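Local coordinates for protein hydrogenase maturation factor (PDB 3VTI) that accepts a carbamoyl group on sulfur from HypF and probably dehydrates it to a nitrile, using ATP, in the maturation of [NiFe]-hydrogenases, at residues C[156-161]-C[234-239]; C[208-213]-C[300-305]. All blocks are in the same frame, centred on the assembly; numbering follows the deposited sequence.

Contact 1. Residues C[156-161]-C[234-239]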
loop_
_atom_site.group_PDB
_atom_site.type_symbol
_atom_site.label_atom_id
_atom_site.label_comp_id
_atom_site.label_asym_id
_atom_site.label_seq_id
_atom_site.Cartn_x
_atom_site.Cartn_y
_atom_site.Cartn_z
ATOM N N HIS C 156 -1.119 21.435 4.833
ATOM C CA HIS C 156 -1.174 19.988 4.904
ATOM C C HIS C 156 0.180 19.389 5.299
ATOM O O HIS C 156 0.269 18.635 6.273
ATOM C CB HIS C 156 -1.649 19.409 3.578
ATOM C CG HIS C 156 -1.757 17.919 3.588
ATOM N ND1 HIS C 156 -2.878 17.260 4.041
ATOM C CD2 HIS C 156 -0.880 16.958 3.214
ATOM C CE1 HIS C 156 -2.690 15.956 3.937
ATOM N NE2 HIS C 156 -1.484 15.748 3.441
ATOM N N GLY C 157 1.226 19.741 4.551
ATOM C CA GLY C 157 2.582 19.293 4.835
ATOM C C GLY C 157 2.987 19.438 6.289
ATOM O O GLY C 157 3.503 18.494 6.899
ATOM N N MET C 158 2.756 20.614 6.862
ATOM C CA MET C 158 3.134 20.823 8.249
ATOM C C MET C 158 2.205 20.089 9.216
ATOM O O MET C 158 2.644 19.632 10.264
ATOM C CB MET C 158 3.242 22.311 8.583
ATOM C CG MET C 158 3.869 22.600 9.949
ATOM S SD MET C 158 5.435 21.739 10.287
ATOM C CE MET C 158 6.578 22.701 9.300
ATOM N N ALA C 159 0.935 19.958 8.856
ATOM C CA ALA C 159 -0.036 19.286 9.717
ATOM C C ALA C 159 0.276 17.802 9.914
ATOM O O ALA C 159 0.334 17.333 11.052
ATOM C CB ALA C 159 -1.473 19.484 9.195
ATOM N N VAL C 160 0.489 17.069 8.821
ATOM C CA VAL C 160 0.799 15.642 8.936
ATOM C C VAL C 160 2.191 15.415 9.532
ATOM O O VAL C 160 2.371 14.500 10.321
ATOM C CB VAL C 160 0.544 14.819 7.623
ATOM C CG1 VAL C 160 -0.620 15.401 6.831
ATOM C CG2 VAL C 160 1.789 14.719 6.756
ATOM N N MET C 161 3.154 16.265 9.183
ATOM C CA MET C 161 4.470 16.293 9.836
ATOM C C MET C 161 4.338 16.370 11.365
ATOM O O MET C 161 4.930 15.574 12.090
ATOM C CB MET C 161 5.279 17.487 9.304
ATOM C CG MET C 161 6.523 17.875 10.099
ATOM S SD MET C 161 8.083 17.579 9.241
ATOM C CE MET C 161 8.011 18.764 7.902
ATOM N N LYS C 234 4.199 29.482 9.566
ATOM C CA LYS C 234 5.366 30.352 9.464
ATOM C C LYS C 234 6.411 30.052 10.550
ATOM O O LYS C 234 7.572 29.788 10.237
ATOM C CB LYS C 234 4.927 31.815 9.530
ATOM C CG LYS C 234 6.023 32.841 9.268
ATOM C CD LYS C 234 5.500 34.243 9.559
ATOM C CE LYS C 234 6.556 35.318 9.306
ATOM N NZ LYS C 234 6.815 35.511 7.847
ATOM N N SER C 235 5.993 30.075 11.814
ATOM C CA SER C 235 6.930 29.863 12.918
ATOM C C SER C 235 7.321 28.390 13.132
ATOM O O SER C 235 8.409 28.109 13.629
ATOM C CB SER C 235 6.428 30.515 14.215
ATOM O OG SER C 235 5.287 29.866 14.718
ATOM N N ALA C 236 6.443 27.463 12.753
ATOM C CA ALA C 236 6.773 26.042 12.787
ATOM C C ALA C 236 7.955 25.753 11.857
ATOM O O ALA C 236 8.911 25.059 12.243
ATOM C CB ALA C 236 5.574 25.209 12.399
ATOM N N CYS C 237 7.876 26.296 10.640
ATOM C CA CYS C 237 8.942 26.210 9.649
ATOM C C CYS C 237 10.188 26.988 10.081
ATOM O O CYS C 237 11.306 26.543 9.845
ATOM C CB CYS C 237 8.453 26.735 8.291
ATOM S SG CYS C 237 7.168 25.733 7.469
ATOM N N GLU C 238 9.987 28.148 10.702
ATOM C CA GLU C 238 11.093 29.004 11.130
ATOM C C GLU C 238 11.863 28.361 12.284
ATOM O O GLU C 238 13.038 28.659 12.509
ATOM C CB GLU C 238 10.575 30.386 11.536
ATOM C CG GLU C 238 11.544 31.528 11.262
ATOM C CD GLU C 238 12.643 31.644 12.307
ATOM O OE1 GLU C 238 13.782 31.982 11.932
ATOM O OE2 GLU C 238 12.371 31.395 13.502
ATOM N N PHE C 239 11.195 27.474 13.015
ATOM C CA PHE C 239 11.822 26.773 14.119
ATOM C C PHE C 239 12.690 25.625 13.651
ATOM O O PHE C 239 13.629 25.250 14.334
ATOM C CB PHE C 239 10.771 26.252 15.089
ATOM C CG PHE C 239 10.287 27.280 16.065
ATOM C CD1 PHE C 239 11.022 28.437 16.301
ATOM C CD2 PHE C 239 9.104 27.075 16.769
ATOM C CE1 PHE C 239 10.583 29.384 17.209
ATOM C CE2 PHE C 239 8.653 28.010 17.685
ATOM C CZ PHE C 239 9.394 29.171 17.909
#

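Contact 2. Residues C[208-213]-C[300-305]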
loop_
_atom_site.group_PDB
_atom_site.type_symbol
_atom_site.label_atom_id
_atom_site.label_comp_id
_atom_site.label_asym_id
_atom_site.label_seq_id
_atom_site.Cartn_x
_atom_site.Cartn_y
_atom_site.Cartn_z
ATOM N N VAL C 208 5.696 22.945 -8.304
ATOM C CA VAL C 208 4.764 23.411 -9.319
ATOM C C VAL C 208 5.398 24.477 -10.239
ATOM O O VAL C 208 5.341 24.354 -11.466
ATOM C CB VAL C 208 3.455 23.965 -8.673
ATOM C CG1 VAL C 208 2.628 24.785 -9.690
ATOM C CG2 VAL C 208 2.623 22.844 -8.069
ATOM N N LEU C 209 6.006 25.508 -9.651
ATOM C CA LEU C 209 6.589 26.597 -10.428
ATOM C C LEU C 209 7.656 26.066 -11.379
ATOM O O LEU C 209 7.716 26.478 -12.537
ATOM C CB LEU C 209 7.157 27.700 -9.521
ATOM C CG LEU C 209 6.223 28.415 -8.524
ATOM C CD1 LEU C 209 6.997 29.399 -7.653
ATOM C CD2 LEU C 209 5.035 29.119 -9.198
ATOM N N TYR C 210 8.481 25.142 -10.889
ATOM C CA TYR C 210 9.510 24.492 -11.698
ATOM C C TYR C 210 8.908 23.654 -12.815
ATOM O O TYR C 210 9.466 23.590 -13.912
ATOM C CB TYR C 210 10.421 23.618 -10.830
ATOM C CG TYR C 210 11.629 24.350 -10.297
ATOM C CD1 TYR C 210 12.783 24.489 -11.069
ATOM C CD2 TYR C 210 11.619 24.916 -9.030
ATOM C CE1 TYR C 210 13.899 25.166 -10.589
ATOM C CE2 TYR C 210 12.734 25.598 -8.536
ATOM C CZ TYR C 210 13.868 25.718 -9.319
ATOM O OH TYR C 210 14.965 26.398 -8.833
ATOM N N GLU C 211 7.776 23.015 -12.531
ATOM C CA GLU C 211 7.080 22.218 -13.533
ATOM C C GLU C 211 6.488 23.123 -14.605
ATOM O O GLU C 211 6.507 22.778 -15.788
ATOM C CB GLU C 211 5.990 21.361 -12.892
ATOM C CG GLU C 211 6.531 20.120 -12.183
ATOM C CD GLU C 211 5.600 19.569 -11.100
ATOM O OE1 GLU C 211 4.602 20.242 -10.740
ATOM O OE2 GLU C 211 5.877 18.451 -10.604
ATOM N N ILE C 212 5.978 24.284 -14.188
ATOM C CA ILE C 212 5.469 25.275 -15.126
ATOM C C ILE C 212 6.617 25.800 -15.980
ATOM O O ILE C 212 6.484 25.898 -17.204
ATOM C CB ILE C 212 4.755 26.455 -14.422
ATOM C CG1 ILE C 212 3.502 25.986 -13.671
ATOM C CG2 ILE C 212 4.389 27.522 -15.437
ATOM C CD1 ILE C 212 2.979 26.992 -12.644
ATOM N N SER C 213 7.739 26.125 -15.334
ATOM C CA SER C 213 8.948 26.586 -16.027
ATOM C C SER C 213 9.475 25.610 -17.067
ATOM O O SER C 213 9.739 25.990 -18.206
ATOM C CB SER C 213 10.061 26.891 -15.031
ATOM O OG SER C 213 9.977 28.235 -14.590
ATOM N N ARG C 300 16.731 35.998 -5.447
ATOM C CA ARG C 300 17.462 34.735 -5.314
ATOM C C ARG C 300 16.659 33.587 -5.927
ATOM O O ARG C 300 15.427 33.640 -5.979
ATOM C CB ARG C 300 17.826 34.436 -3.852
ATOM C CG ARG C 300 16.632 34.275 -2.927
ATOM C CD ARG C 300 17.017 33.657 -1.594
ATOM N NE ARG C 300 15.829 33.216 -0.862
ATOM C CZ ARG C 300 15.357 31.969 -0.865
ATOM N NH1 ARG C 300 15.976 31.012 -1.553
ATOM N NH2 ARG C 300 14.262 31.676 -0.169
ATOM N N ILE C 301 17.361 32.562 -6.406
ATOM C CA ILE C 301 16.710 31.390 -6.996
ATOM C C ILE C 301 15.988 30.576 -5.927
ATOM O O ILE C 301 16.466 30.443 -4.796
ATOM C CB ILE C 301 17.698 30.474 -7.792
ATOM C CG1 ILE C 301 18.843 29.956 -6.908
ATOM C CG2 ILE C 301 18.245 31.192 -9.021
ATOM C CD1 ILE C 301 18.659 28.526 -6.402
ATOM N N VAL C 302 14.823 30.055 -6.287
ATOM C CA VAL C 302 14.100 29.147 -5.419
ATOM C C VAL C 302 14.753 27.780 -5.558
ATOM O O VAL C 302 14.943 27.292 -6.669
ATOM C CB VAL C 302 12.606 29.081 -5.796
ATOM C CG1 VAL C 302 11.871 28.077 -4.919
ATOM C CG2 VAL C 302 11.967 30.470 -5.689
ATOM N N ASP C 303 15.124 27.182 -4.429
ATOM C CA ASP C 303 15.755 25.865 -4.424
ATOM C C ASP C 303 14.718 24.768 -4.629
ATOM O O ASP C 303 13.580 24.893 -4.172
ATOM C CB ASP C 303 16.525 25.650 -3.119
ATOM C CG ASP C 303 17.689 26.629 -2.959
ATOM O OD1 ASP C 303 18.690 26.509 -3.702
ATOM O OD2 ASP C 303 17.605 27.522 -2.088
ATOM N N ARG C 304 15.108 23.703 -5.329
ATOM C CA ARG C 304 14.208 22.577 -5.580
ATOM C C ARG C 304 14.244 21.526 -4.450
ATOM O O ARG C 304 15.328 21.114 -4.034
ATOM C CB ARG C 304 14.507 21.938 -6.941
ATOM C CG ARG C 304 13.406 21.004 -7.429
ATOM C CD ARG C 304 13.817 20.200 -8.648
ATOM N NE ARG C 304 13.442 20.859 -9.900
ATOM C CZ ARG C 304 13.282 20.227 -11.066
ATOM N NH1 ARG C 304 13.463 18.909 -11.149
ATOM N NH2 ARG C 304 12.942 20.911 -12.154
ATOM N N PRO C 305 13.057 21.103 -3.949
ATOM C CA PRO C 305 12.918 20.082 -2.882
ATOM C C PRO C 305 13.675 18.769 -3.148
ATOM O O PRO C 305 14.570 18.371 -2.391
ATOM C CB PRO C 305 11.404 19.806 -2.845
ATOM C CG PRO C 305 10.769 21.044 -3.371
ATOM C CD PRO C 305 11.749 21.678 -4.334
#

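Contact 1. Residues C[156-161]-C[234-239]
Met158 reaches across to Ala236 and Cys237, joining helix 155-164 to helix 231-240. This is apolar helix-helix packing in the C-terminal AIR synthase-related domain. The backbones stay well apart: the CA atoms of Met158 and Ala236 are 7.8 Å from each other. The long thioether chain bridges the space. With CG anti to the backbone N (chi1 -170°), the chain extends toward helix 231-240. There CG comes within 4.0 Å of the methyl CB of Ala236. The chain then bends at both later torsions, which sets SD beside the same methyl, 4.1 Å from Ala236 CB. The second bend (chi3 76°) turns the terminal CE onward to Cys237. One methionine thus serves two neighbouring residues, the alanine with its middle and the cysteine with its end. Replacing Met158 with an alanine would probably open a gap between the helices and leave the Ala236 methyl and the Cys237 sulfur without this neighbour. All three touching residues are buried. Ile173 also packs on Met158, and Leu247 on Cys237, so loop residues also pack against the pair. Farther along helix 231-240, Glu238 OE1 makes a salt bridge with a basic side chain of another protein. The approach ends in an apolar meeting of methyl and sulfur, with Met158 CE 3.6 Å from Cys237 SG.

Contact 2. Residues C[208-213]-C[300-305]
Tyr210 carries this contact, meeting Val302 with its hydroxyl end and Arg304 with one ring face. The polar link is a hydrogen bond from Tyr210 OH to Val302 O. The carbonyl oxygen lies at the ring edge, in the ring plane. The modelled separation of Tyr210 OH and Val302 O, 2.3 Å, is very short, and its exact value is doubtful. Charged and aromatic groups meet next. The Arg304 side chain bends at chi3 (-92°), bringing NE over a face of the tyrosine. Its guanidinium stands nearly upright on the ring, the two planes 82° apart. An edge of the group therefore faces the ring, with Arg304 NH2 3.7 Å from Tyr210 CD1. Glu207, on helix 204-216 with Tyr210, also touches Arg304. The apolar part is smaller: Tyr210 CE2 lies 4.4 Å from Val302 CB. Val302 is buried and also packs on Val290, Ile292 and Ala206. Within 300-305, Arg300 NH1 and Asp303 OD2 form a long salt bridge of 3.9 Å. Elsewhere on the helix, Leu209 packs on Ile220 and Ile222 of strand 219-223. Ile301, on strand 299-301, makes backbone hydrogen bonds to a chain of another protein. The arrangement is that of an alpha/beta domain, here of the AIR synthase-related kind: helix 204-216 covers the mixed sheet, and the tail leaving strand 299-301, an edge strand of the sheet within this chain, runs back over the helix.

How the contacts relate
Contacts 1 and 2 do not touch. Their centres are 20 Å apart and their nearest atoms about 11 Å apart. Along the chain their segments alternate: 208-213 falls between the halves of contact 1, and 234-239 between those of contact 2. Contact 1 pairs two helices in a buried setting, whereas contact 2 ties a helix to the C-terminal tail and is only partly buried. Both lie away from the magnesium site of Asp22, Asp60 and Asp199, although Asp199 precedes helix 204-216 of contact 2 by a few residues. Residues in the segments of both contacts, among them Phe239 and Ile301, also meet another protein.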